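Local coordinates for protein lysine-sensitive aspartokinase 3 (Escherichia coli, PDB 2J0W) that catalyses the ATP-dependent phosphorylation of L-aspartate to 4-phospho-L-aspartate, the lysine-inhibited first step of the pathway to L-lysine, at residues E53-E56 / P57-F61; A66-N69 / I70-I74; L92-I95 / T96-E100. All coordinates share one frame; numbering follows the deposited sequence.

Interaction 1 of 3, residues E53-E56 / P57-F61; sequences EGLE and PGERF
R60 folds back from the first turn of helix 57-75 onto the carbonyl of L55, the closely fitted side of the contact. With CG anti to the backbone N (chi1 -162°) and a bend at chi3, the arginine side chain brings NE to 2.9 Å from L55 O. The carbonyl oxygen lies near the guanidinium plane, at its edge, and NH2 adds a weak, longer bond to the same acceptor. Beneath this grip the helix itself begins: R60 N donates to E56 O over 2.8 Å, almost in line with the C=O bond, while CB of L55 packs 4.1 Å from CB of R60. On the other flank the fit is looser. L55 CD1 meets the aliphatic part of E59 at CG, 4.0 Å away, and the leucine and glutamate side chains pass each other at a slant; E59 also has a weak, long ion pair with K63. E56, exposed to solvent, occupies the N-cap position, and its carboxylate accepts from E59 N; OE1 is modelled too close to its neighbours, which makes its exact place doubtful. Before the cap, G54 leaves the preceding helix with positive phi. The chemistry is that of a helix start after a short loop between helices 44-51 and 57-75: an arginine from the first turn ties down a loop carbonyl, and the acidic N-cap residue, if placed as modelled, would probably offset that turn's partial positive charge.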
# COMPACT_ATOMS: atom_id res chain seq x y z
N GLU A 53 -25.35 1.43 27.41
CA GLU A 53 -24.03 1.08 27.94
C GLU A 53 -24.15 0.54 29.35
O GLU A 53 -23.23 -0.10 29.86
CB GLU A 53 -23.11 2.29 27.95
CG GLU A 53 -22.42 2.52 26.62
CD GLU A 53 -21.59 3.79 26.61
OE1 GLU A 53 -20.96 4.06 25.57
OE2 GLU A 53 -21.58 4.50 27.64
N GLY A 54 -25.31 0.77 29.96
CA GLY A 54 -25.53 0.31 31.32
C GLY A 54 -25.18 1.42 32.30
O GLY A 54 -24.02 1.61 32.64
N LEU A 55 -26.17 2.16 32.75
CA LEU A 55 -25.93 3.25 33.67
C LEU A 55 -26.63 3.02 34.99
O LEU A 55 -27.69 2.40 35.04
CB LEU A 55 -26.44 4.56 33.06
CG LEU A 55 -25.78 4.88 31.72
CD1 LEU A 55 -26.31 6.21 31.25
CD2 LEU A 55 -24.25 4.92 31.88
N GLU A 56 -26.03 3.53 36.07
CA GLU A 56 -26.58 3.41 37.42
C GLU A 56 -27.89 4.19 37.52
O GLU A 56 -28.15 5.08 36.70
CB GLU A 56 -25.56 3.92 38.45
CG GLU A 56 -26.10 4.85 39.57
CD GLU A 56 -26.07 6.34 39.21
OE1 GLU A 56 -26.85 6.78 38.36
OE2 GLU A 56 -25.25 7.09 39.79
N PRO A 57 -28.74 3.87 38.52
CA PRO A 57 -30.04 4.49 38.77
C PRO A 57 -30.13 6.01 38.54
O PRO A 57 -31.05 6.51 37.87
CB PRO A 57 -30.31 4.11 40.23
CG PRO A 57 -29.82 2.71 40.25
CD PRO A 57 -28.46 2.85 39.55
N GLY A 58 -29.16 6.73 39.10
CA GLY A 58 -29.12 8.18 38.99
C GLY A 58 -28.97 8.64 37.56
O GLY A 58 -29.93 9.08 36.95
N GLU A 59 -27.75 8.55 37.04
CA GLU A 59 -27.47 8.97 35.68
C GLU A 59 -28.48 8.40 34.70
O GLU A 59 -28.85 9.05 33.73
CB GLU A 59 -26.07 8.50 35.30
CG GLU A 59 -25.58 9.07 33.99
CD GLU A 59 -24.13 8.74 33.75
OE1 GLU A 59 -23.45 8.29 34.70
OE2 GLU A 59 -23.66 8.95 32.61
N ARG A 60 -28.93 7.18 34.96
CA ARG A 60 -29.90 6.54 34.08
C ARG A 60 -31.15 7.40 34.04
O ARG A 60 -31.64 7.76 32.97
CB ARG A 60 -30.25 5.13 34.59
CG ARG A 60 -30.91 4.25 33.55
CD ARG A 60 -31.56 3.03 34.17
NE ARG A 60 -30.61 2.21 34.93
CZ ARG A 60 -30.95 1.49 36.00
NH1 ARG A 60 -32.20 1.50 36.43
NH2 ARG A 60 -30.03 0.77 36.64
N PHE A 61 -31.66 7.75 35.22
CA PHE A 61 -32.87 8.57 35.31
C PHE A 61 -32.73 9.94 34.64
O PHE A 61 -33.69 10.46 34.08
CB PHE A 61 -33.28 8.78 36.76
CG PHE A 61 -34.55 9.59 36.92
CD1 PHE A 61 -35.74 9.16 36.33
CD2 PHE A 61 -34.55 10.77 37.66
CE1 PHE A 61 -36.92 9.90 36.47
CE2 PHE A 61 -35.72 11.51 37.80
CZ PHE A 61 -36.90 11.08 37.21

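Interaction 2 of 3, residues A66-N69 / I70-I74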
# COMPACT_ATOMS: atom_id res chain seq x y z
N ALA A 66 -34.11 13.41 30.02
CA ALA A 66 -33.69 14.26 28.93
C ALA A 66 -34.39 13.70 27.67
O ALA A 66 -34.80 14.44 26.78
CB ALA A 66 -32.15 14.21 28.78
N ILE A 67 -34.56 12.38 27.62
CA ILE A 67 -35.24 11.77 26.49
C ILE A 67 -36.73 12.13 26.49
O ILE A 67 -37.28 12.52 25.46
CB ILE A 67 -35.06 10.24 26.48
CG1 ILE A 67 -33.61 9.92 26.11
CG2 ILE A 67 -36.04 9.58 25.51
CD1 ILE A 67 -33.31 8.44 26.06
N ARG A 68 -37.38 12.00 27.65
CA ARG A 68 -38.80 12.35 27.72
C ARG A 68 -39.05 13.84 27.45
O ARG A 68 -40.03 14.20 26.78
CB ARG A 68 -39.41 11.98 29.08
CG ARG A 68 -40.74 12.68 29.33
CD ARG A 68 -41.36 12.37 30.68
NE ARG A 68 -42.22 11.21 30.62
CZ ARG A 68 -41.80 9.95 30.72
NH1 ARG A 68 -40.51 9.70 30.90
NH2 ARG A 68 -42.67 8.95 30.66
N ASN A 69 -38.19 14.71 27.97
CA ASN A 69 -38.40 16.13 27.73
C ASN A 69 -38.50 16.40 26.23
O ASN A 69 -39.55 16.80 25.74
CB ASN A 69 -37.27 16.96 28.34
CG ASN A 69 -37.34 17.02 29.87
OD1 ASN A 69 -36.39 17.47 30.52
ND2 ASN A 69 -38.46 16.59 30.45
N ILE A 70 -37.41 16.15 25.51
CA ILE A 70 -37.35 16.37 24.06
C ILE A 70 -38.62 15.94 23.31
O ILE A 70 -39.08 16.64 22.40
CB ILE A 70 -36.11 15.65 23.45
CG1 ILE A 70 -34.84 16.40 23.84
CG2 ILE A 70 -36.23 15.57 21.93
CD1 ILE A 70 -33.57 15.66 23.49
N GLN A 71 -39.18 14.81 23.71
CA GLN A 71 -40.39 14.28 23.07
C GLN A 71 -41.63 15.08 23.44
O GLN A 71 -42.53 15.25 22.62
CB GLN A 71 -40.61 12.82 23.46
CG GLN A 71 -39.45 11.92 23.11
CD GLN A 71 -38.99 12.11 21.70
OE1 GLN A 71 -39.80 12.14 20.77
NE2 GLN A 71 -37.69 12.25 21.51
N PHE A 72 -41.69 15.55 24.68
CA PHE A 72 -42.86 16.31 25.09
C PHE A 72 -42.82 17.75 24.60
O PHE A 72 -43.85 18.38 24.43
CB PHE A 72 -43.05 16.22 26.61
CG PHE A 72 -43.78 14.97 27.04
CD1 PHE A 72 -43.26 13.71 26.75
CD2 PHE A 72 -45.00 15.05 27.70
CE1 PHE A 72 -43.95 12.55 27.10
CE2 PHE A 72 -45.70 13.89 28.06
CZ PHE A 72 -45.17 12.64 27.76
N ALA A 73 -41.62 18.27 24.35
CA ALA A 73 -41.50 19.63 23.85
C ALA A 73 -42.34 19.71 22.58
O ALA A 73 -42.99 20.72 22.30
CB ALA A 73 -40.06 19.95 23.53
N ILE A 74 -42.31 18.62 21.81
CA ILE A 74 -43.04 18.51 20.55
C ILE A 74 -44.49 18.14 20.78
O ILE A 74 -45.40 18.72 20.17
CB ILE A 74 -42.43 17.41 19.68
CG1 ILE A 74 -41.00 17.78 19.30
CG2 ILE A 74 -43.32 17.17 18.48
CD1 ILE A 74 -40.20 16.60 18.84
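Opposite choices at the first torsion bring R68 and F72 together one turn apart on helix 57-75: R68 sends CG anti to the backbone N (chi1 163°), whereas F72 places its ring carbon CG anti to the carbonyl carbon (chi1 -83°). The two side chains consequently run side by side in the same direction. R68 CG rests 3.8 Å from F72 CD1, and farther out R68 NE comes within 4.1 Å of F72 CE1. Guanidinium and ring planes differ by 36°, so the groups neither stack flat nor meet at a right angle. Ring atom CD1 of F72 also lies 3.3 Å from R68 O, the carbonyl that accepts from F72 N. On another side of the helix Q71, bent at chi2, lays CG 3.3 Å from I67 O, and I70 brings CG1 to 3.5 Å from A66 O. The backbone bonds from I70 N to A66 O and from Q71 N to I67 O are both weak, while A73 N makes a shorter one, 2.9 Å, to N69 O. R68 NH2 forms a salt bridge with E89 of helix 82-102. An alanine in place of F72 is likely to remove the side support of R68 CG, leaving the arginine to be held mainly by that salt bridge. The arginine thus combines hydrocarbon packing within its own helix with an ionic link to the next.

Interaction 3 of 3, residues L92-I95 / T96-E100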
# COMPACT_ATOMS: atom_id res chain seq x y z
N LEU A 92 -41.42 5.14 25.73
CA LEU A 92 -40.64 5.62 26.86
C LEU A 92 -40.56 4.56 27.94
O LEU A 92 -39.48 4.28 28.46
CB LEU A 92 -41.24 6.90 27.44
CG LEU A 92 -40.99 8.13 26.57
CD1 LEU A 92 -41.49 9.35 27.30
CD2 LEU A 92 -39.49 8.26 26.28
N GLU A 93 -41.69 3.95 28.26
CA GLU A 93 -41.69 2.91 29.28
C GLU A 93 -40.79 1.76 28.85
O GLU A 93 -40.01 1.24 29.66
CB GLU A 93 -43.12 2.40 29.52
CG GLU A 93 -43.22 1.32 30.60
CD GLU A 93 -42.71 1.77 31.96
OE1 GLU A 93 -43.18 2.82 32.45
OE2 GLU A 93 -41.84 1.08 32.55
N ASN A 94 -40.88 1.35 27.59
CA ASN A 94 -40.06 0.23 27.14
C ASN A 94 -38.59 0.61 27.19
O ASN A 94 -37.74 -0.19 27.59
CB ASN A 94 -40.44 -0.20 25.73
CG ASN A 94 -39.90 -1.58 25.39
OD1 ASN A 94 -39.07 -1.73 24.48
ND2 ASN A 94 -40.36 -2.59 26.12
N ILE A 95 -38.30 1.84 26.77
CA ILE A 95 -36.93 2.33 26.78
C ILE A 95 -36.43 2.18 28.21
O ILE A 95 -35.31 1.70 28.46
CB ILE A 95 -36.87 3.82 26.34
CG1 ILE A 95 -37.16 3.93 24.84
CG2 ILE A 95 -35.52 4.43 26.67
CD1 ILE A 95 -37.15 5.35 24.29
N THR A 96 -37.28 2.57 29.15
CA THR A 96 -36.94 2.49 30.56
C THR A 96 -36.61 1.06 30.97
O THR A 96 -35.55 0.82 31.54
CB THR A 96 -38.09 3.03 31.42
OG1 THR A 96 -38.35 4.39 31.04
CG2 THR A 96 -37.74 2.97 32.91
N VAL A 97 -37.48 0.10 30.67
CA VAL A 97 -37.18 -1.27 31.07
C VAL A 97 -35.91 -1.79 30.41
O VAL A 97 -35.12 -2.49 31.05
CB VAL A 97 -38.33 -2.27 30.77
CG1 VAL A 97 -38.15 -3.53 31.63
CG2 VAL A 97 -39.68 -1.62 31.05
N LEU A 98 -35.71 -1.45 29.14
CA LEU A 98 -34.50 -1.89 28.44
C LEU A 98 -33.27 -1.27 29.11
O LEU A 98 -32.25 -1.94 29.29
CB LEU A 98 -34.55 -1.49 26.95
CG LEU A 98 -35.61 -2.23 26.12
CD1 LEU A 98 -35.62 -1.71 24.70
CD2 LEU A 98 -35.31 -3.72 26.13
N ALA A 99 -33.37 0.01 29.47
CA ALA A 99 -32.25 0.67 30.12
C ALA A 99 -31.96 -0.06 31.43
O ALA A 99 -30.80 -0.14 31.85
CB ALA A 99 -32.58 2.12 30.39
N GLU A 100 -32.99 -0.59 32.07
CA GLU A 100 -32.79 -1.31 33.33
C GLU A 100 -32.06 -2.61 33.06
O GLU A 100 -31.26 -3.07 33.88
CB GLU A 100 -34.12 -1.61 34.03
CG GLU A 100 -33.97 -2.66 35.14
CD GLU A 100 -35.19 -2.75 36.03
OE1 GLU A 100 -36.32 -2.56 35.53
OE2 GLU A 100 -35.02 -3.04 37.24
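T96 OG1 donates to the carbonyl oxygen of L92 one turn earlier, 2.8 Å away, and T96 N donates to that same oxygen over 2.9 Å. The two donors reach L92 O from opposite faces of the carbonyl plane, the hydroxyl standing 37° out of it, so one acceptor is held twice by a single residue. This depends on chi1 of T96 (-59°), which sets OG1 beside the backbone N and puts the methyl CG2 anti to it. The next pair is mixed in character: N94 OD1 lies 3.5 Å from L98 CD1, the leucine methyl meeting the amide oxygen as the two chains pass at an angle. E93 bends at chi2 and curls over V97, its OE2 3.8 Å from the methyl CG2 on the exposed side of the helix. That same methyl sits 3.2 Å from E93 O. Below the side chains the regular i to i+4 bonds are well formed; L98 N reaches N94 O over 2.8 Å with an N-H...O angle of 168°, and A99 N similarly meets I95 O. Farther out, H117 of helix 108-131 gives N94 OD1 a weak hydrogen bond and also packs on I95 and L98, bringing a second helix up to the N94-L98 pair. The L92 side chain sits between two helices of the amino acid kinase domain, touching M121 of helix 108-131 and I67, R68 and F72 of helix 57-75, while I95 packs against L64 of the latter.

All three interactions belong to the helical part of the amino acid kinase domain. Interactions 1 and 2 lie in series on helix 57-75, their centres 18 Å apart, and helix 82-102 lies against both. Interaction 3 touches interaction 2 where L92 CD1 packs 3.5 Å from R68 CZ and L92 CD2 packs 3.8 Å from I67 CG2. It meets interaction 1 more lightly, through R60 beside A99 and E100. Interaction 1 is at the surface, away from the substrate and nucleotide sites. The other two lie nearer the aspartate site without touching it: the Q71 side chain is about 11 Å and that of I95 about 13 Å from the bound aspartate.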